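Local coordinates for transcriptional regulator (Thermus thermophilus, PDB 2H0A), which regulates transcription as a CcpA-type, LacI-family regulator, probably a repressor, whose periplasmic-binding-protein-like domain is likely to sense an effector, at the interface of chains A and B. Sequence-based numbering; all coordinates share one arbitrary frame. Chains: chain A/B, Transcriptional regulator.

The interface of chains A and B. Residues chain A 160-161, 163, 165-166, 168-169; chain B 160-161, 163, 165-166, 168-169.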
# COMPACT_ATOMS: atom_id res chain seq x y z
N THR A 160 -5.20 9.77 -8.59
CA THR A 160 -4.33 8.60 -8.52
C THR A 160 -4.25 8.03 -7.10
O THR A 160 -5.03 8.41 -6.23
CB THR A 160 -2.90 8.95 -9.05
OG1 THR A 160 -2.08 7.78 -9.02
CG2 THR A 160 -2.26 10.05 -8.21
N ARG A 161 -3.32 7.12 -6.86
CA ARG A 161 -3.16 6.49 -5.55
C ARG A 161 -2.15 7.25 -4.71
O ARG A 161 -1.38 8.06 -5.22
CB ARG A 161 -2.70 5.04 -5.69
CG ARG A 161 -3.37 4.24 -6.81
CD ARG A 161 -4.74 3.72 -6.44
NE ARG A 161 -4.74 3.02 -5.16
CZ ARG A 161 -3.92 2.02 -4.83
NH1 ARG A 161 -3.01 1.59 -5.70
NH2 ARG A 161 -4.01 1.44 -3.64
N SER A 163 0.90 7.35 -3.54
CA SER A 163 2.25 6.82 -3.73
C SER A 163 3.11 7.80 -4.51
O SER A 163 2.61 8.78 -5.07
CB SER A 163 2.22 5.50 -4.51
OG SER A 163 1.83 5.71 -5.86
N GLU A 165 4.76 6.90 -7.09
CA GLU A 165 4.54 6.54 -8.49
C GLU A 165 3.38 7.35 -9.04
O GLU A 165 3.42 7.79 -10.19
CB GLU A 165 4.25 5.04 -8.62
CG GLU A 165 5.43 4.14 -8.27
CD GLU A 165 5.67 4.04 -6.78
OE1 GLU A 165 4.72 3.69 -6.04
OE2 GLU A 165 6.82 4.29 -6.34
N GLY A 166 2.34 7.54 -8.23
CA GLY A 166 1.20 8.32 -8.66
C GLY A 166 1.62 9.75 -8.97
O GLY A 166 1.20 10.34 -9.97
N ARG A 168 4.57 10.77 -9.86
CA ARG A 168 5.38 10.78 -11.07
C ARG A 168 4.47 10.68 -12.29
O ARG A 168 4.65 11.41 -13.26
CB ARG A 168 6.38 9.62 -11.06
CG ARG A 168 7.44 9.71 -9.96
CD ARG A 168 8.33 8.48 -9.95
NE ARG A 168 8.93 8.27 -11.26
CZ ARG A 168 9.34 7.09 -11.72
NH1 ARG A 168 9.20 6.01 -10.98
NH2 ARG A 168 9.85 7.01 -12.95
N LEU A 169 3.49 9.77 -12.23
CA LEU A 169 2.56 9.62 -13.34
C LEU A 169 1.87 10.97 -13.60
O LEU A 169 1.68 11.38 -14.75
CB LEU A 169 1.51 8.57 -13.00
CG LEU A 169 1.38 7.18 -13.65
CD1 LEU A 169 2.42 6.94 -14.71
CD2 LEU A 169 1.46 6.13 -12.54
N THR B 160 10.29 -1.34 -9.42
CA THR B 160 9.25 -0.44 -8.91
C THR B 160 8.45 -1.07 -7.77
O THR B 160 8.84 -2.11 -7.24
CB THR B 160 8.31 -0.00 -10.07
OG1 THR B 160 7.34 0.92 -9.57
CG2 THR B 160 7.60 -1.20 -10.69
N ARG B 161 7.35 -0.44 -7.39
CA ARG B 161 6.51 -0.95 -6.30
C ARG B 161 5.41 -1.85 -6.83
O ARG B 161 5.12 -1.86 -8.03
CB ARG B 161 5.87 0.21 -5.53
CG ARG B 161 6.78 1.41 -5.26
CD ARG B 161 7.71 1.21 -4.09
NE ARG B 161 7.02 0.75 -2.89
CZ ARG B 161 5.95 1.35 -2.35
NH1 ARG B 161 5.45 2.44 -2.91
NH2 ARG B 161 5.39 0.85 -1.26
N SER B 163 2.25 -2.13 -7.60
CA SER B 163 1.04 -1.37 -7.91
C SER B 163 0.83 -1.29 -9.41
O SER B 163 1.71 -1.63 -10.20
CB SER B 163 1.14 0.06 -7.36
OG SER B 163 2.11 0.82 -8.07
N GLU B 165 0.32 1.52 -10.87
CA GLU B 165 1.04 2.71 -11.27
C GLU B 165 2.47 2.34 -11.65
O GLU B 165 3.02 2.88 -12.60
CB GLU B 165 1.05 3.74 -10.14
CG GLU B 165 -0.32 4.33 -9.81
CD GLU B 165 -1.20 3.37 -9.04
OE1 GLU B 165 -0.76 2.87 -7.97
OE2 GLU B 165 -2.34 3.12 -9.48
N GLY B 166 3.07 1.41 -10.89
CA GLY B 166 4.42 0.97 -11.19
C GLY B 166 4.47 0.33 -12.57
O GLY B 166 5.39 0.58 -13.36
N ARG B 168 2.48 0.90 -15.07
CA ARG B 168 2.29 1.94 -16.08
C ARG B 168 3.60 2.69 -16.27
O ARG B 168 4.02 2.95 -17.40
CB ARG B 168 1.17 2.90 -15.67
CG ARG B 168 -0.21 2.26 -15.61
CD ARG B 168 -1.25 3.25 -15.10
NE ARG B 168 -1.25 4.46 -15.92
CZ ARG B 168 -1.64 5.65 -15.50
NH1 ARG B 168 -2.07 5.81 -14.26
NH2 ARG B 168 -1.57 6.70 -16.32
N LEU B 169 4.25 3.05 -15.17
CA LEU B 169 5.52 3.77 -15.24
C LEU B 169 6.51 2.92 -16.05
O LEU B 169 7.26 3.44 -16.89
CB LEU B 169 6.08 4.00 -13.84
CG LEU B 169 6.19 5.36 -13.14
CD1 LEU B 169 5.69 6.50 -13.99
CD2 LEU B 169 5.42 5.28 -11.82
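Two copies of helix 164-175 meet across a two-fold axis, and every contact described here recurs with the chains exchanged. The tight part lies along the axis, where A:Glu165 and A:Leu169 each lose far more surface than their neighbours. The CD1 methyls of A:Leu169 and B:Leu169 touch tip to tip at 3.4 Å, while the side chain of B:Leu169 crosses that of A:Glu165 at about a right angle, its CD2 against CB of A:Glu165 at 3.4 Å. The CB atoms of A:Glu165 and B:Glu165 face each other at 3.8 Å, but a bend at chi2 (75°) turns the two carboxylates apart towards opposite partners. A:Ser163, just before helix 164-175, caps its N terminus: OG accepts the N-H of A:Gly166 (3.0 Å), fixing the turn that carries A:Glu165. The margins are looser. Each carboxylate lies against the aliphatic stem of the opposing arginine, and NH1 of B:Arg161 pairs with OE1 of A:Glu165 in a long salt bridge of 3.4 Å, the planes 63° apart. An alanine here, keeping CB of A:Glu165 but removing the carboxylate and its stem, would probably weaken the hold on B:Arg161 and loosen the packing against CD2 of B:Leu169. At A:Arg168, CG of B:Leu169 lies over one guanidinium face, offset toward the rim, 3.8 Å from NH1. The patch thus joins an apolar centre to flanking charge pairs, and is likely to contribute to the dimerisation typical of LacI-family regulators.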